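Local coordinates for beta-ketoacyl-[acyl-carrier-protein] synthase FabY (Pseudomonas aeruginosa, PDB 4CW4) that condenses acetyl-CoA with malonyl-ACP, releasing carbon dioxide and CoA, to make the acetoacetyl-ACP primer that starts fatty acid synthesis, at residues W137-A142 with V147-H152; L165-A170 with E320-Y325. One frame throughout, in Å; residues are numbered along the deposited sequence.

Contact 1. Residues W137-A142 with V147-H152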
loop_
_atom_site.group_PDB
_atom_site.type_symbol
_atom_site.label_atom_id
_atom_site.label_comp_id
_atom_site.label_asym_id
_atom_site.label_seq_id
_atom_site.Cartn_x
_atom_site.Cartn_y
_atom_site.Cartn_z
ATOM N N TRP A 137 -39.625 6.196 -24.424
ATOM C CA TRP A 137 -39.127 6.268 -25.806
ATOM C C TRP A 137 -40.001 5.456 -26.771
ATOM O O TRP A 137 -40.465 4.365 -26.444
ATOM C CB TRP A 137 -37.675 5.768 -25.921
ATOM C CG TRP A 137 -36.631 6.609 -25.234
ATOM C CD1 TRP A 137 -36.838 7.610 -24.336
ATOM C CD2 TRP A 137 -35.207 6.521 -25.416
ATOM N NE1 TRP A 137 -35.636 8.148 -23.939
ATOM C CE2 TRP A 137 -34.618 7.495 -24.586
ATOM C CE3 TRP A 137 -34.378 5.709 -26.196
ATOM C CZ2 TRP A 137 -33.237 7.682 -24.519
ATOM C CZ3 TRP A 137 -33.011 5.900 -26.133
ATOM C CH2 TRP A 137 -32.455 6.877 -25.294
ATOM N N SER A 138 -40.200 6.012 -27.962
ATOM C CA SER A 138 -40.844 5.325 -29.075
ATOM C C SER A 138 -39.800 4.615 -29.906
ATOM O O SER A 138 -38.745 5.181 -30.156
ATOM C CB SER A 138 -41.505 6.347 -30.022
ATOM O OG SER A 138 -42.527 7.076 -29.400
ATOM N N ILE A 139 -40.115 3.408 -30.372
ATOM C CA ILE A 139 -39.251 2.663 -31.282
ATOM C C ILE A 139 -40.086 2.096 -32.406
ATOM O O ILE A 139 -41.170 1.546 -32.166
ATOM C CB ILE A 139 -38.613 1.436 -30.605
ATOM C CG1 ILE A 139 -38.172 1.766 -29.195
ATOM C CG2 ILE A 139 -37.450 0.918 -31.440
ATOM C CD1 ILE A 139 -36.986 2.710 -29.119
ATOM N N ALA A 140 -39.586 2.216 -33.634
ATOM C CA ALA A 140 -40.252 1.616 -34.778
ATOM C C ALA A 140 -39.211 1.001 -35.693
ATOM O O ALA A 140 -38.052 1.413 -35.681
ATOM C CB ALA A 140 -41.061 2.647 -35.515
ATOM N N PRO A 141 -39.628 0.015 -36.503
ATOM C CA PRO A 141 -38.667 -0.616 -37.413
ATOM C C PRO A 141 -38.158 0.371 -38.451
ATOM O O PRO A 141 -38.878 1.298 -38.838
ATOM C CB PRO A 141 -39.485 -1.732 -38.079
ATOM C CG PRO A 141 -40.913 -1.334 -37.894
ATOM C CD PRO A 141 -40.973 -0.579 -36.613
ATOM N N ALA A 142 -36.916 0.180 -38.875
ATOM C CA ALA A 142 -36.350 0.972 -39.957
ATOM C C ALA A 142 -35.511 0.076 -40.858
ATOM O O ALA A 142 -35.447 -1.145 -40.663
ATOM C CB ALA A 142 -35.520 2.121 -39.401
ATOM N N VAL A 147 -33.304 1.095 -36.080
ATOM C CA VAL A 147 -34.641 1.449 -35.615
ATOM C C VAL A 147 -34.789 2.961 -35.541
ATOM O O VAL A 147 -33.805 3.689 -35.421
ATOM C CB VAL A 147 -34.965 0.849 -34.220
ATOM C CG1 VAL A 147 -35.071 -0.672 -34.300
ATOM C CG2 VAL A 147 -33.931 1.277 -33.177
ATOM N N LEU A 148 -36.035 3.409 -35.605
ATOM C CA LEU A 148 -36.366 4.827 -35.521
ATOM C C LEU A 148 -36.832 5.145 -34.107
ATOM O O LEU A 148 -37.825 4.613 -33.640
ATOM C CB LEU A 148 -37.452 5.171 -36.535
ATOM C CG LEU A 148 -37.831 6.649 -36.623
ATOM C CD1 LEU A 148 -36.646 7.519 -37.049
ATOM C CD2 LEU A 148 -39.015 6.832 -37.584
ATOM N N VAL A 149 -36.095 6.003 -33.421
ATOM C CA VAL A 149 -36.367 6.311 -32.025
ATOM C C VAL A 149 -36.884 7.729 -31.882
ATOM O O VAL A 149 -36.370 8.641 -32.520
ATOM C CB VAL A 149 -35.074 6.204 -31.203
ATOM C CG1 VAL A 149 -35.351 6.435 -29.734
ATOM C CG2 VAL A 149 -34.440 4.840 -31.428
ATOM N N SER A 150 -37.896 7.915 -31.048
ATOM C CA SER A 150 -38.349 9.253 -30.679
ATOM C C SER A 150 -38.503 9.361 -29.187
ATOM O O SER A 150 -38.913 8.422 -28.517
ATOM C CB SER A 150 -39.671 9.627 -31.353
ATOM O OG SER A 150 -39.499 9.657 -32.744
ATOM N N ILE A 151 -38.145 10.530 -28.681
ATOM C CA ILE A 151 -38.117 10.814 -27.258
ATOM C C ILE A 151 -39.177 11.868 -26.970
ATOM O O ILE A 151 -39.312 12.838 -27.718
ATOM C CB ILE A 151 -36.715 11.311 -26.843
ATOM C CG1 ILE A 151 -35.698 10.175 -26.998
ATOM C CG2 ILE A 151 -36.735 11.841 -25.423
ATOM C CD1 ILE A 151 -34.243 10.588 -26.781
ATOM N N HIS A 152 -39.915 11.676 -25.883
ATOM C CA HIS A 152 -41.072 12.526 -25.568
ATOM C C HIS A 152 -40.963 13.232 -24.225
ATOM O O HIS A 152 -41.778 14.114 -23.910
ATOM C CB HIS A 152 -42.334 11.680 -25.570
ATOM C CG HIS A 152 -42.466 10.841 -26.794
ATOM N ND1 HIS A 152 -42.853 11.374 -28.000
ATOM C CD2 HIS A 152 -42.173 9.544 -27.033
ATOM C CE1 HIS A 152 -42.842 10.427 -28.918
ATOM N NE2 HIS A 152 -42.437 9.304 -28.356
#
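I151 lies along the indole of W137 where two antiparallel strands, 138-141 and 147-151, form a hairpin. Followed outward from its CB, the tryptophan first passes the backbone: CB lies 3.9 Å from S150 O. CG then turns beside the backbone N and anti to the carbonyl carbon (chi1 -67°). From there the five-membered ring carries I151 CG1 over one face, 3.7 Å from its centroid and 11° off the normal, a CH-pi contact in which NE1 comes nearest, 3.7 Å from CG1. At the fused edge and beyond, CE2 and CZ2 meet I151 CD1, while CE3, on the benzo ring, reaches V149 CG1 at 3.7 Å. A wide aromatic suits this place because it can carry I151 on one face and still touch V149. On the same face of the sheet as V149, I139 continues the apolar run, its CD1 4.0 Å from V149 CG2.

The other face bears A140, L148 and the more polar S138 and S150. S138 OG lies at the edge of the H152 imidazole, 2.5 Å from NE2, too short for the details of this hydrogen bond to be trusted. The strands are held by four backbone bonds, two in the pair S138-S150 and two in A140-L148; S138 N to S150 O is 2.8 Å.

Strand 147-151 is the middle of three antiparallel strands, with 120-124 on its far side, where S150 OG bonds T121 OG1. P130 and, from strand 155-163, C155 and F157 also touch W137, away from the assigned active-site residues.

Contact 2. Residues L165-A170 with E320-Y325; sequences LTVKSA and ECIEGY
I322 reaches from helix 319-327 to two aliphatic side chains, L165 and V167, on the loop leading into strand 169-171 of the ketosynthase domain, using a different methyl for the nearest approach to each. Its CG2 lies 3.7 Å from V167 CB, and its CD1 is 3.9 Å from L165 CD1. The leucine and isoleucine side chains cross at about a right angle, whereas the valine meets I322 obliquely. With CG1 anti to the carbonyl carbon (chi1 -65°), the isoleucine sets CG2 beside that carbon, and the branch at CB lets one residue serve both neighbours.

Behind this first shell, K168 bridges the loop to D102: its NZ donates to L165 O at 2.7 Å and forms a salt bridge with the aspartate. A long, flexible lysine can fold back to its own loop and still reach the carboxylate. On the helix, E323 meets R245 of the second subunit in a salt bridge.

The V167 side chain is about 11 Å from that of H477, a predicted active-site residue. All three touching residues are buried and aliphatic, so cohesion rests on close packing and exclusion of water; the charged side-chain bonds lie beside the apolar contact and do not cross it.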
loop_
_atom_site.group_PDB
_atom_site.type_symbol
_atom_site.label_atom_id
_atom_site.label_comp_id
_atom_site.label_asym_id
_atom_site.label_seq_id
_atom_site.Cartn_x
_atom_site.Cartn_y
_atom_site.Cartn_z
ATOM N N LEU A 165 -7.559 22.544 -17.060
ATOM C CA LEU A 165 -7.163 22.351 -15.667
ATOM C C LEU A 165 -6.621 23.674 -15.144
ATOM O O LEU A 165 -6.036 24.457 -15.890
ATOM C CB LEU A 165 -6.071 21.286 -15.568
ATOM C CG LEU A 165 -6.381 19.879 -16.082
ATOM C CD1 LEU A 165 -5.133 19.011 -16.054
ATOM C CD2 LEU A 165 -7.462 19.235 -15.232
ATOM N N THR A 166 -6.797 23.935 -13.859
ATOM C CA THR A 166 -6.216 25.144 -13.271
ATOM C C THR A 166 -4.690 25.036 -13.114
ATOM O O THR A 166 -4.018 26.038 -12.954
ATOM C CB THR A 166 -6.816 25.444 -11.900
ATOM O OG1 THR A 166 -6.515 24.360 -11.026
ATOM C CG2 THR A 166 -8.338 25.646 -12.008
ATOM N N VAL A 167 -4.174 23.812 -13.147
ATOM C CA VAL A 167 -2.751 23.505 -13.002
ATOM C C VAL A 167 -2.182 23.178 -14.374
ATOM O O VAL A 167 -2.788 22.409 -15.125
ATOM C CB VAL A 167 -2.590 22.292 -12.051
ATOM C CG1 VAL A 167 -1.170 21.734 -12.060
ATOM C CG2 VAL A 167 -3.013 22.698 -10.644
ATOM N N LYS A 168 -1.032 23.760 -14.709
ATOM C CA LYS A 168 -0.465 23.588 -16.048
ATOM C C LYS A 168 0.924 22.954 -16.036
ATOM O O LYS A 168 1.510 22.807 -17.100
ATOM C CB LYS A 168 -0.342 24.933 -16.795
ATOM C CG LYS A 168 -1.568 25.857 -16.752
ATOM C CD LYS A 168 -2.744 25.326 -17.520
ATOM C CE LYS A 168 -3.923 26.307 -17.457
ATOM N NZ LYS A 168 -5.099 25.729 -18.125
ATOM N N SER A 169 1.452 22.625 -14.854
ATOM C CA SER A 169 2.854 22.240 -14.712
ATOM C C SER A 169 3.050 20.927 -13.962
ATOM O O SER A 169 2.206 20.523 -13.192
ATOM C CB SER A 169 3.629 23.360 -14.018
ATOM O OG SER A 169 2.902 23.861 -12.912
ATOM N N ALA A 170 4.172 20.271 -14.223
ATOM C CA ALA A 170 4.519 18.995 -13.587
ATOM C C ALA A 170 5.994 18.689 -13.752
ATOM O O ALA A 170 6.637 19.207 -14.673
ATOM C CB ALA A 170 3.708 17.870 -14.188
ATOM N N GLU A 320 -7.104 13.173 -13.623
ATOM C CA GLU A 320 -7.860 12.895 -12.402
ATOM C C GLU A 320 -7.022 13.181 -11.154
ATOM O O GLU A 320 -7.532 13.732 -10.163
ATOM C CB GLU A 320 -8.328 11.441 -12.400
ATOM C CG GLU A 320 -9.323 11.067 -13.514
ATOM C CD GLU A 320 -8.661 10.776 -14.857
ATOM O OE1 GLU A 320 -7.398 10.808 -14.968
ATOM O OE2 GLU A 320 -9.422 10.491 -15.807
ATOM N N CYS A 321 -5.737 12.823 -11.198
ATOM C CA CYS A 321 -4.849 13.086 -10.064
ATOM C C CYS A 321 -4.669 14.574 -9.874
ATOM O O CYS A 321 -4.692 15.064 -8.756
ATOM C CB CYS A 321 -3.506 12.428 -10.270
ATOM S SG CYS A 321 -3.584 10.679 -10.365
ATOM N N ILE A 322 -4.486 15.290 -10.979
ATOM C CA ILE A 322 -4.298 16.720 -10.911
ATOM C C ILE A 322 -5.549 17.380 -10.334
ATOM O O ILE A 322 -5.456 18.210 -9.426
ATOM C CB ILE A 322 -3.921 17.320 -12.288
ATOM C CG1 ILE A 322 -2.554 16.791 -12.751
ATOM C CG2 ILE A 322 -3.924 18.840 -12.227
ATOM C CD1 ILE A 322 -2.260 17.076 -14.217
ATOM N N GLU A 323 -6.725 17.013 -10.841
ATOM C CA GLU A 323 -7.948 17.588 -10.298
ATOM C C GLU A 323 -8.177 17.214 -8.840
ATOM O O GLU A 323 -8.641 18.041 -8.061
ATOM C CB GLU A 323 -9.173 17.243 -11.140
ATOM C CG GLU A 323 -10.407 17.992 -10.636
ATOM C CD GLU A 323 -11.684 17.741 -11.403
ATOM O OE1 GLU A 323 -11.663 17.105 -12.473
ATOM O OE2 GLU A 323 -12.735 18.215 -10.921
ATOM N N GLY A 324 -7.849 15.979 -8.473
ATOM C CA GLY A 324 -8.026 15.517 -7.094
ATOM C C GLY A 324 -7.202 16.323 -6.090
ATOM O O GLY A 324 -7.693 16.720 -5.031
ATOM N N TYR A 325 -5.935 16.562 -6.416
ATOM C CA TYR A 325 -5.104 17.397 -5.563
ATOM C C TYR A 325 -5.501 18.875 -5.600
ATOM O O TYR A 325 -5.472 19.552 -4.579
ATOM C CB TYR A 325 -3.626 17.223 -5.887
ATOM C CG TYR A 325 -3.015 15.943 -5.362
ATOM C CD1 TYR A 325 -2.778 15.769 -4.012
ATOM C CD2 TYR A 325 -2.672 14.918 -6.219
ATOM C CE1 TYR A 325 -2.205 14.601 -3.526
ATOM C CE2 TYR A 325 -2.085 13.753 -5.751
ATOM C CZ TYR A 325 -1.870 13.595 -4.400
ATOM O OH TYR A 325 -1.313 12.437 -3.914
#

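How the contacts relate
Contact 2 is buried in the ketosynthase body, where 165-170 meets 320-325 across 150 residues of sequence; contact 1 is a surface contact, local to one hairpin, its centre about 55 Å from that of the chain. They share no strand or helix, and their nearest atoms are about 25 Å apart. The sheet pairing of 137-142 with 147-152 buries 536 Å², three times the 179 Å² at contact 2, and relies on backbone bonds with one apolar face and one mixed. Loop against helix offers no such pairing, leaving three aliphatic residues to do the work. Only contact 2 adjoins the second subunit of the dimer, through its helix.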